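Long-range contacts in putative aminooxidase (Propionibacterium acnes, PDB 2B9W), which probably isomerises double bonds of polyunsaturated fatty acids with the help of a bound FAD, as a member of the flavin-containing amine oxidoreductase family: residues A[286-291]-A[357-362]; A[224-229]-A[238-243]. One frame throughout, in Å; residues are numbered along the deposited sequence.

Contact 1: residues A[286-291]-A[357-362]; sequences CLVKEY and HPVEKI
K289 and E360 both hold CG anti to the carbonyl carbon (chi1 -51° and -56°), with K289 CG lying beside E360 CG; the lysine chain then bends at chi3 and chi4 to carry NZ to OE2. The two side chains cross at about a right angle, and K289 NZ closes a salt bridge to E360 OE2 at 2.7 Å, met on the anti side of the carboxylate and well out of its plane. Next to this exposed pair, the antiparallel strands are joined through a classic beta bulge: E360 and K361 both face L287, whose carbonyl O accepts from E360 N at 2.7 Å and, less tightly, from K361 N at 3.2 Å. L287 N returns a bond to K361 O at 2.7 Å, lying in the carbonyl plane. Past the bulge K289 N binds P358 O at 2.9 Å. In the loop after strand 277-288, H357 ND1 donates in the ring plane to E290 O at 3.1 Å, nearly straight at 162°, which helps fix the imidazole's rotation. E290 lies across P358, its OE2 3.4 Å from CG of the proline ring. C286, V288, V359 and I362 share the other face from L287 and K361; C286 SG sits 4.1 Å from I362 CG1, and V359 CG2 touches both C286 SG and V288 CG1. That apolar face continues into helix 341-354, where V359 packs on L349 and M352, while C286 and V288 reach strand 325-330, the neighbour of strand 277-288 on the side away from strand 359-373.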
ATOM      1  N   CYS A 286      -9.428   9.164 -16.225  1.00 29.22           N
ATOM      2  CA  CYS A 286      -9.593  10.124 -17.323  1.00 30.23           C
ATOM      3  C   CYS A 286      -9.856   9.497 -18.663  1.00 29.95           C
ATOM      4  O   CYS A 286      -9.336   8.427 -18.975  1.00 29.86           O
ATOM      5  CB  CYS A 286      -8.335  10.983 -17.499  1.00 30.33           C
ATOM      6  SG  CYS A 286      -7.790  11.843 -16.036  1.00 31.72           S
ATOM      7  N   LEU A 287     -10.708  10.165 -19.437  1.00 30.28           N
ATOM      8  CA  LEU A 287     -10.779   9.933 -20.875  1.00 30.71           C
ATOM      9  C   LEU A 287      -9.952  11.029 -21.514  1.00 31.14           C
ATOM     10  O   LEU A 287     -10.104  12.204 -21.150  1.00 30.02           O
ATOM     11  CB  LEU A 287     -12.223   9.998 -21.373  1.00 30.65           C
ATOM     12  CG  LEU A 287     -13.165   8.959 -20.767  1.00 31.12           C
ATOM     13  CD1 LEU A 287     -14.653   9.313 -21.199  1.00 30.82           C
ATOM     14  CD2 LEU A 287     -12.720   7.506 -21.177  1.00 31.22           C
ATOM     15  N   VAL A 288      -9.104  10.656 -22.473  1.00 31.61           N
ATOM     16  CA  VAL A 288      -8.147  11.592 -23.073  1.00 32.11           C
ATOM     17  C   VAL A 288      -8.200  11.548 -24.594  1.00 33.44           C
ATOM     18  O   VAL A 288      -8.570  10.519 -25.180  1.00 33.82           O
ATOM     19  CB  VAL A 288      -6.665  11.319 -22.592  1.00 32.29           C
ATOM     20  CG1 VAL A 288      -6.550  11.343 -21.041  1.00 31.19           C
ATOM     21  CG2 VAL A 288      -6.082  10.001 -23.166  1.00 30.40           C
ATOM     22  N   LYS A 289      -7.831  12.659 -25.229  1.00 34.41           N
ATOM     23  CA  LYS A 289      -7.525  12.675 -26.679  1.00 35.42           C
ATOM     24  C   LYS A 289      -6.019  12.517 -26.885  1.00 35.23           C
ATOM     25  O   LYS A 289      -5.228  12.666 -25.949  1.00 35.20           O
ATOM     26  CB  LYS A 289      -7.981  13.982 -27.327  1.00 36.44           C
ATOM     27  CG  LYS A 289      -9.407  14.365 -27.026  1.00 41.06           C
ATOM     28  CD  LYS A 289      -9.904  15.480 -27.975  1.00 46.67           C
ATOM     29  CE  LYS A 289     -10.934  16.427 -27.332  1.00 51.97           C
ATOM     30  NZ  LYS A 289     -12.306  15.848 -27.165  1.00 53.53           N
ATOM     31  N   GLU A 290      -5.635  12.209 -28.119  1.00 35.08           N
ATOM     32  CA  GLU A 290      -4.275  11.861 -28.454  1.00 35.94           C
ATOM     33  C   GLU A 290      -3.743  10.789 -27.475  1.00 35.15           C
ATOM     34  O   GLU A 290      -2.721  10.951 -26.797  1.00 35.04           O
ATOM     35  CB  GLU A 290      -3.404  13.117 -28.535  1.00 36.92           C
ATOM     36  CG  GLU A 290      -4.049  14.205 -29.401  1.00 41.32           C
ATOM     37  CD  GLU A 290      -3.323  15.511 -29.243  1.00 47.22           C
ATOM     38  OE1 GLU A 290      -2.214  15.636 -29.809  1.00 53.28           O
ATOM     39  OE2 GLU A 290      -3.824  16.386 -28.518  1.00 51.93           O
ATOM     40  N   TYR A 291      -4.475   9.679 -27.462  1.00 33.49           N
ATOM     41  CA  TYR A 291      -4.247   8.580 -26.562  1.00 32.70           C
ATOM     42  C   TYR A 291      -2.782   8.222 -26.513  1.00 31.42           C
ATOM     43  O   TYR A 291      -2.147   8.048 -27.555  1.00 31.25           O
ATOM     44  CB  TYR A 291      -5.029   7.353 -27.047  1.00 32.33           C
ATOM     45  CG  TYR A 291      -5.326   6.282 -26.017  1.00 31.21           C
ATOM     46  CD1 TYR A 291      -6.128   6.557 -24.913  1.00 30.14           C
ATOM     47  CD2 TYR A 291      -4.885   4.966 -26.215  1.00 32.45           C
ATOM     48  CE1 TYR A 291      -6.484   5.542 -24.011  1.00 32.44           C
ATOM     49  CE2 TYR A 291      -5.209   3.942 -25.321  1.00 27.53           C
ATOM     50  CZ  TYR A 291      -5.995   4.229 -24.215  1.00 30.17           C
ATOM     51  OH  TYR A 291      -6.333   3.198 -23.365  1.00 31.10           O
ATOM     52  N   HIS A 357      -1.565  14.551 -23.954  1.00 32.64           N
ATOM     53  CA  HIS A 357      -2.723  13.667 -23.813  1.00 32.83           C
ATOM     54  C   HIS A 357      -3.871  14.437 -23.110  1.00 33.34           C
ATOM     55  O   HIS A 357      -4.265  14.106 -21.984  1.00 33.59           O
ATOM     56  CB  HIS A 357      -2.371  12.401 -23.017  1.00 33.27           C
ATOM     57  CG  HIS A 357      -1.025  11.846 -23.323  1.00 33.42           C
ATOM     58  ND1 HIS A 357      -0.656  11.454 -24.592  1.00 32.26           N
ATOM     59  CD2 HIS A 357       0.053  11.640 -22.527  1.00 34.32           C
ATOM     60  CE1 HIS A 357       0.610  11.069 -24.567  1.00 37.28           C
ATOM     61  NE2 HIS A 357       1.055  11.155 -23.324  1.00 35.27           N
ATOM     62  N   PRO A 358      -4.418  15.450 -23.780  1.00 32.63           N
ATOM     63  CA  PRO A 358      -5.394  16.304 -23.107  1.00 33.04           C
ATOM     64  C   PRO A 358      -6.636  15.543 -22.632  1.00 33.13           C
ATOM     65  O   PRO A 358      -7.155  14.680 -23.334  1.00 31.29           O
ATOM     66  CB  PRO A 358      -5.756  17.363 -24.146  1.00 33.26           C
ATOM     67  CG  PRO A 358      -5.165  16.903 -25.441  1.00 33.56           C
ATOM     68  CD  PRO A 358      -4.158  15.844 -25.168  1.00 33.39           C
ATOM     69  N   VAL A 359      -7.073  15.896 -21.431  1.00 33.72           N
ATOM     70  CA  VAL A 359      -8.179  15.245 -20.753  1.00 34.55           C
ATOM     71  C   VAL A 359      -9.489  15.745 -21.344  1.00 35.30           C
ATOM     72  O   VAL A 359      -9.704  16.942 -21.396  1.00 35.99           O
ATOM     73  CB  VAL A 359      -8.119  15.511 -19.230  1.00 34.04           C
ATOM     74  CG1 VAL A 359      -9.324  14.920 -18.518  1.00 33.23           C
ATOM     75  CG2 VAL A 359      -6.803  14.910 -18.674  1.00 34.23           C
ATOM     76  N   GLU A 360     -10.317  14.819 -21.812  1.00 35.71           N
ATOM     77  CA  GLU A 360     -11.672  15.080 -22.293  1.00 37.31           C
ATOM     78  C   GLU A 360     -12.664  15.005 -21.139  1.00 36.83           C
ATOM     79  O   GLU A 360     -13.725  15.634 -21.171  1.00 37.77           O
ATOM     80  CB  GLU A 360     -12.145  14.017 -23.316  1.00 37.89           C
ATOM     81  CG  GLU A 360     -11.296  13.811 -24.497  1.00 42.84           C
ATOM     82  CD  GLU A 360     -11.932  12.866 -25.542  1.00 47.70           C
ATOM     83  OE1 GLU A 360     -11.579  11.653 -25.575  1.00 48.22           O
ATOM     84  OE2 GLU A 360     -12.769  13.348 -26.338  1.00 48.58           O
ATOM     85  N   LYS A 361     -12.362  14.191 -20.141  1.00 36.54           N
ATOM     86  CA  LYS A 361     -13.340  13.910 -19.090  1.00 35.78           C
ATOM     87  C   LYS A 361     -12.668  13.194 -17.937  1.00 34.52           C
ATOM     88  O   LYS A 361     -11.889  12.273 -18.163  1.00 33.36           O
ATOM     89  CB  LYS A 361     -14.457  12.989 -19.636  1.00 35.91           C
ATOM     90  CG  LYS A 361     -15.670  12.839 -18.707  1.00 37.98           C
ATOM     91  CD  LYS A 361     -16.600  13.997 -18.853  1.00 41.52           C
ATOM     92  CE  LYS A 361     -17.428  13.845 -20.147  1.00 43.84           C
ATOM     93  NZ  LYS A 361     -18.306  14.990 -20.331  1.00 49.61           N
ATOM     94  N   ILE A 362     -12.978  13.631 -16.720  1.00 33.13           N
ATOM     95  CA  ILE A 362     -12.669  12.890 -15.518  1.00 32.87           C
ATOM     96  C   ILE A 362     -13.944  12.195 -15.050  1.00 32.74           C
ATOM     97  O   ILE A 362     -14.936  12.850 -14.665  1.00 32.20           O
ATOM     98  CB  ILE A 362     -12.073  13.785 -14.438  1.00 32.80           C
ATOM     99  CG1 ILE A 362     -10.794  14.464 -14.984  1.00 33.92           C
ATOM    100  CG2 ILE A 362     -11.772  12.977 -13.199  1.00 31.62           C
ATOM    101  CD1 ILE A 362     -10.202  15.553 -14.085  1.00 32.14           C
TER

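Contact 2: residues A[224-229]-A[238-243]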
ATOM      1  N   VAL A 224     -21.448  -2.675   7.430  1.00 40.08           N
ATOM      2  CA  VAL A 224     -21.462  -2.738   8.901  1.00 39.88           C
ATOM      3  C   VAL A 224     -20.897  -1.442   9.424  1.00 40.48           C
ATOM      4  O   VAL A 224     -19.722  -1.162   9.235  1.00 39.72           O
ATOM      5  CB  VAL A 224     -20.620  -3.884   9.435  1.00 40.18           C
ATOM      6  CG1 VAL A 224     -20.669  -3.928  10.975  1.00 39.36           C
ATOM      7  CG2 VAL A 224     -21.061  -5.228   8.822  1.00 38.96           C
ATOM      8  N   ASP A 225     -21.749  -0.659  10.082  1.00 40.42           N
ATOM      9  CA  ASP A 225     -21.373   0.633  10.641  1.00 40.75           C
ATOM     10  C   ASP A 225     -21.085   0.422  12.124  1.00 40.90           C
ATOM     11  O   ASP A 225     -22.013   0.315  12.926  1.00 40.92           O
ATOM     12  CB  ASP A 225     -22.515   1.616  10.405  1.00 40.89           C
ATOM     13  CG  ASP A 225     -22.196   3.040  10.874  1.00 42.12           C
ATOM     14  OD1 ASP A 225     -21.182   3.262  11.572  1.00 41.98           O
ATOM     15  OD2 ASP A 225     -22.976   3.945  10.498  1.00 44.09           O
ATOM     16  N   ILE A 226     -19.804   0.313  12.476  1.00 40.15           N
ATOM     17  CA  ILE A 226     -19.398   0.090  13.862  1.00 40.45           C
ATOM     18  C   ILE A 226     -19.387   1.429  14.623  1.00 41.22           C
ATOM     19  O   ILE A 226     -18.691   2.370  14.229  1.00 40.30           O
ATOM     20  CB  ILE A 226     -18.023  -0.607  13.931  1.00 40.45           C
ATOM     21  CG1 ILE A 226     -18.105  -1.996  13.300  1.00 39.95           C
ATOM     22  CG2 ILE A 226     -17.518  -0.733  15.376  1.00 38.99           C
ATOM     23  CD1 ILE A 226     -16.772  -2.647  13.072  1.00 38.19           C
ATOM     24  N   THR A 227     -20.218   1.535  15.667  1.00 42.14           N
ATOM     25  CA  THR A 227     -20.342   2.791  16.441  1.00 43.02           C
ATOM     26  C   THR A 227     -19.461   2.762  17.682  1.00 43.37           C
ATOM     27  O   THR A 227     -18.961   3.791  18.110  1.00 43.65           O
ATOM     28  CB  THR A 227     -21.797   3.062  16.856  1.00 43.07           C
ATOM     29  OG1 THR A 227     -22.286   1.918  17.548  1.00 43.05           O
ATOM     30  CG2 THR A 227     -22.644   3.298  15.634  1.00 44.27           C
ATOM     31  N   ARG A 228     -19.238   1.582  18.231  1.00 45.04           N
ATOM     32  CA  ARG A 228     -18.382   1.459  19.375  1.00 46.03           C
ATOM     33  C   ARG A 228     -17.852   0.066  19.566  1.00 45.48           C
ATOM     34  O   ARG A 228     -18.530  -0.925  19.335  1.00 45.50           O
ATOM     35  CB  ARG A 228     -19.124   1.881  20.653  1.00 47.78           C
ATOM     36  CG  ARG A 228     -18.205   1.921  21.893  1.00 52.43           C
ATOM     37  CD  ARG A 228     -18.784   2.844  22.966  1.00 60.29           C
ATOM     38  NE  ARG A 228     -20.002   2.271  23.548  1.00 66.16           N
ATOM     39  CZ  ARG A 228     -20.871   2.937  24.316  1.00 71.98           C
ATOM     40  NH1 ARG A 228     -20.692   4.238  24.596  1.00 73.51           N
ATOM     41  NH2 ARG A 228     -21.942   2.299  24.801  1.00 73.93           N
ATOM     42  N   ILE A 229     -16.617   0.011  20.028  1.00 45.36           N
ATOM     43  CA  ILE A 229     -16.017  -1.232  20.483  1.00 45.84           C
ATOM     44  C   ILE A 229     -15.541  -0.977  21.902  1.00 46.77           C
ATOM     45  O   ILE A 229     -14.969   0.079  22.197  1.00 46.67           O
ATOM     46  CB  ILE A 229     -14.843  -1.685  19.587  1.00 45.00           C
ATOM     47  CG1 ILE A 229     -15.308  -1.847  18.128  1.00 44.94           C
ATOM     48  CG2 ILE A 229     -14.248  -3.008  20.113  1.00 44.35           C
ATOM     49  CD1 ILE A 229     -14.232  -2.495  17.163  1.00 43.87           C
ATOM     50  N   ILE A 238     -18.963  -5.330  20.328  1.00 47.72           N
ATOM     51  CA  ILE A 238     -19.033  -4.494  19.159  1.00 47.36           C
ATOM     52  C   ILE A 238     -20.454  -4.012  18.985  1.00 47.41           C
ATOM     53  O   ILE A 238     -21.381  -4.806  18.900  1.00 47.26           O
ATOM     54  CB  ILE A 238     -18.544  -5.250  17.882  1.00 47.10           C
ATOM     55  CG1 ILE A 238     -17.048  -5.567  18.006  1.00 46.67           C
ATOM     56  CG2 ILE A 238     -18.816  -4.396  16.638  1.00 45.34           C
ATOM     57  CD1 ILE A 238     -16.539  -6.652  17.093  1.00 44.13           C
ATOM     58  N   HIS A 239     -20.596  -2.697  18.932  1.00 47.66           N
ATOM     59  CA  HIS A 239     -21.863  -2.047  18.708  1.00 48.60           C
ATOM     60  C   HIS A 239     -21.911  -1.530  17.287  1.00 48.31           C
ATOM     61  O   HIS A 239     -20.988  -0.827  16.837  1.00 47.49           O
ATOM     62  CB  HIS A 239     -22.024  -0.876  19.679  1.00 48.70           C
ATOM     63  CG  HIS A 239     -22.139  -1.308  21.103  1.00 51.08           C
ATOM     64  ND1 HIS A 239     -23.355  -1.502  21.721  1.00 53.30           N
ATOM     65  CD2 HIS A 239     -21.196  -1.634  22.018  1.00 53.68           C
ATOM     66  CE1 HIS A 239     -23.155  -1.905  22.964  1.00 53.12           C
ATOM     67  NE2 HIS A 239     -21.856  -1.989  23.172  1.00 53.91           N
ATOM     68  N   THR A 240     -22.985  -1.889  16.588  1.00 48.61           N
ATOM     69  CA  THR A 240     -23.202  -1.445  15.219  1.00 49.19           C
ATOM     70  C   THR A 240     -24.615  -0.895  15.132  1.00 50.77           C
ATOM     71  O   THR A 240     -25.439  -1.151  16.007  1.00 50.37           O
ATOM     72  CB  THR A 240     -23.037  -2.593  14.190  1.00 48.62           C
ATOM     73  OG1 THR A 240     -24.244  -3.355  14.123  1.00 48.45           O
ATOM     74  CG2 THR A 240     -21.867  -3.519  14.543  1.00 46.27           C
ATOM     75  N   THR A 241     -24.903  -0.163  14.060  1.00 51.70           N
ATOM     76  CA  THR A 241     -26.207   0.455  13.924  1.00 52.61           C
ATOM     77  C   THR A 241     -27.351  -0.564  13.861  1.00 53.56           C
ATOM     78  O   THR A 241     -28.488  -0.186  14.052  1.00 53.98           O
ATOM     79  CB  THR A 241     -26.269   1.444  12.716  1.00 52.43           C
ATOM     80  OG1 THR A 241     -25.948   0.766  11.507  1.00 52.90           O
ATOM     81  CG2 THR A 241     -25.298   2.593  12.909  1.00 51.34           C
ATOM     82  N   ASP A 242     -27.065  -1.843  13.616  1.00 54.55           N
ATOM     83  CA  ASP A 242     -28.129  -2.849  13.493  1.00 55.87           C
ATOM     84  C   ASP A 242     -28.074  -3.958  14.529  1.00 56.14           C
ATOM     85  O   ASP A 242     -29.059  -4.679  14.682  1.00 57.50           O
ATOM     86  CB  ASP A 242     -28.130  -3.483  12.096  1.00 56.33           C
ATOM     87  CG  ASP A 242     -28.552  -2.501  10.998  1.00 57.82           C
ATOM     88  OD1 ASP A 242     -29.413  -1.625  11.251  1.00 60.09           O
ATOM     89  OD2 ASP A 242     -28.028  -2.616   9.866  1.00 60.60           O
ATOM     90  N   TRP A 243     -26.951  -4.113  15.219  1.00 55.71           N
ATOM     91  CA  TRP A 243     -26.816  -5.144  16.247  1.00 55.42           C
ATOM     92  C   TRP A 243     -25.666  -4.821  17.181  1.00 55.59           C
ATOM     93  O   TRP A 243     -24.907  -3.873  16.953  1.00 55.25           O
ATOM     94  CB  TRP A 243     -26.642  -6.539  15.619  1.00 55.39           C
ATOM     95  CG  TRP A 243     -25.548  -6.685  14.552  1.00 55.24           C
ATOM     96  CD1 TRP A 243     -25.730  -6.795  13.202  1.00 54.86           C
ATOM     97  CD2 TRP A 243     -24.126  -6.771  14.770  1.00 55.47           C
ATOM     98  NE1 TRP A 243     -24.519  -6.922  12.566  1.00 54.90           N
ATOM     99  CE2 TRP A 243     -23.520  -6.923  13.504  1.00 55.14           C
ATOM    100  CE3 TRP A 243     -23.309  -6.727  15.911  1.00 55.34           C
ATOM    101  CZ2 TRP A 243     -22.141  -7.036  13.347  1.00 55.21           C
ATOM    102  CZ3 TRP A 243     -21.934  -6.830  15.756  1.00 54.98           C
ATOM    103  CH2 TRP A 243     -21.365  -6.991  14.485  1.00 55.56           C
TER
HETATM  104  O   HOH W   1     -24.539  -1.220  10.319  1.00 44.35           O
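This is the pairing of two antiparallel strands in a beta hairpin, 226-230 with 236-240, the edge and middle strands of a three-stranded antiparallel sheet whose I226, I229 and I238 face is buried. A classic beta bulge breaks its register: T227 and R228 both face H239. H239 O accepts from T227 N at 2.7 Å and from R228 N at 3.3 Å, both arriving from the same face of its carbonyl plane, and T227 OG1 adds a weak bond, placed there by its position between backbone N and carbonyl carbon (chi1 54°). H239 N answers with a nearly straight bond to R228 O at 2.8 Å, and the same oxygen lies in plane at the edge of the H239 ring. On the buried face the I226 and I238 side chains cross, CG2 to CG2 at 4.1 Å, whereas I229 and I238 lie side by side, CG1 to CG1. Beyond the bulge T241 N binds D225 O at 3.1 Å, and a water bridges D225 N and T241 OG1. V224 CG1 packs on T240 CG2 at 3.8 Å and on W243 at CZ2. T240 OG1 accepts from D242 N at 3.2 Å, an ST turn before strand 244-247. I226 and I238 rest on strands 9-12 and 33-36, and I226 touches the FAD: a small antiparallel sheet packed against the parallel sheet, consistent with the FAD-binding domain of flavin-containing amine oxidoreductases.

Contact 2 comes first along the chain and closes before contact 1 opens, so the two follow in series. Their centres lie 43 Å apart and their nearest atoms about 28 Å, without touching. They share no sheet: 224-229 and 238-243 belong to the small antiparallel sheet against the parallel sheet of the nucleotide-binding part, whereas 286-291 and 357-362 lie at the edge of the mixed sheet, on its outermost strand 359-373 and the adjacent 277-288. Their distances from the FAD differ: I226 touches it, whereas the C286 side chain is about 13 Å away. Contact 2 thus belongs to the cofactor-binding part, contact 1 to the surface of a separate sheet.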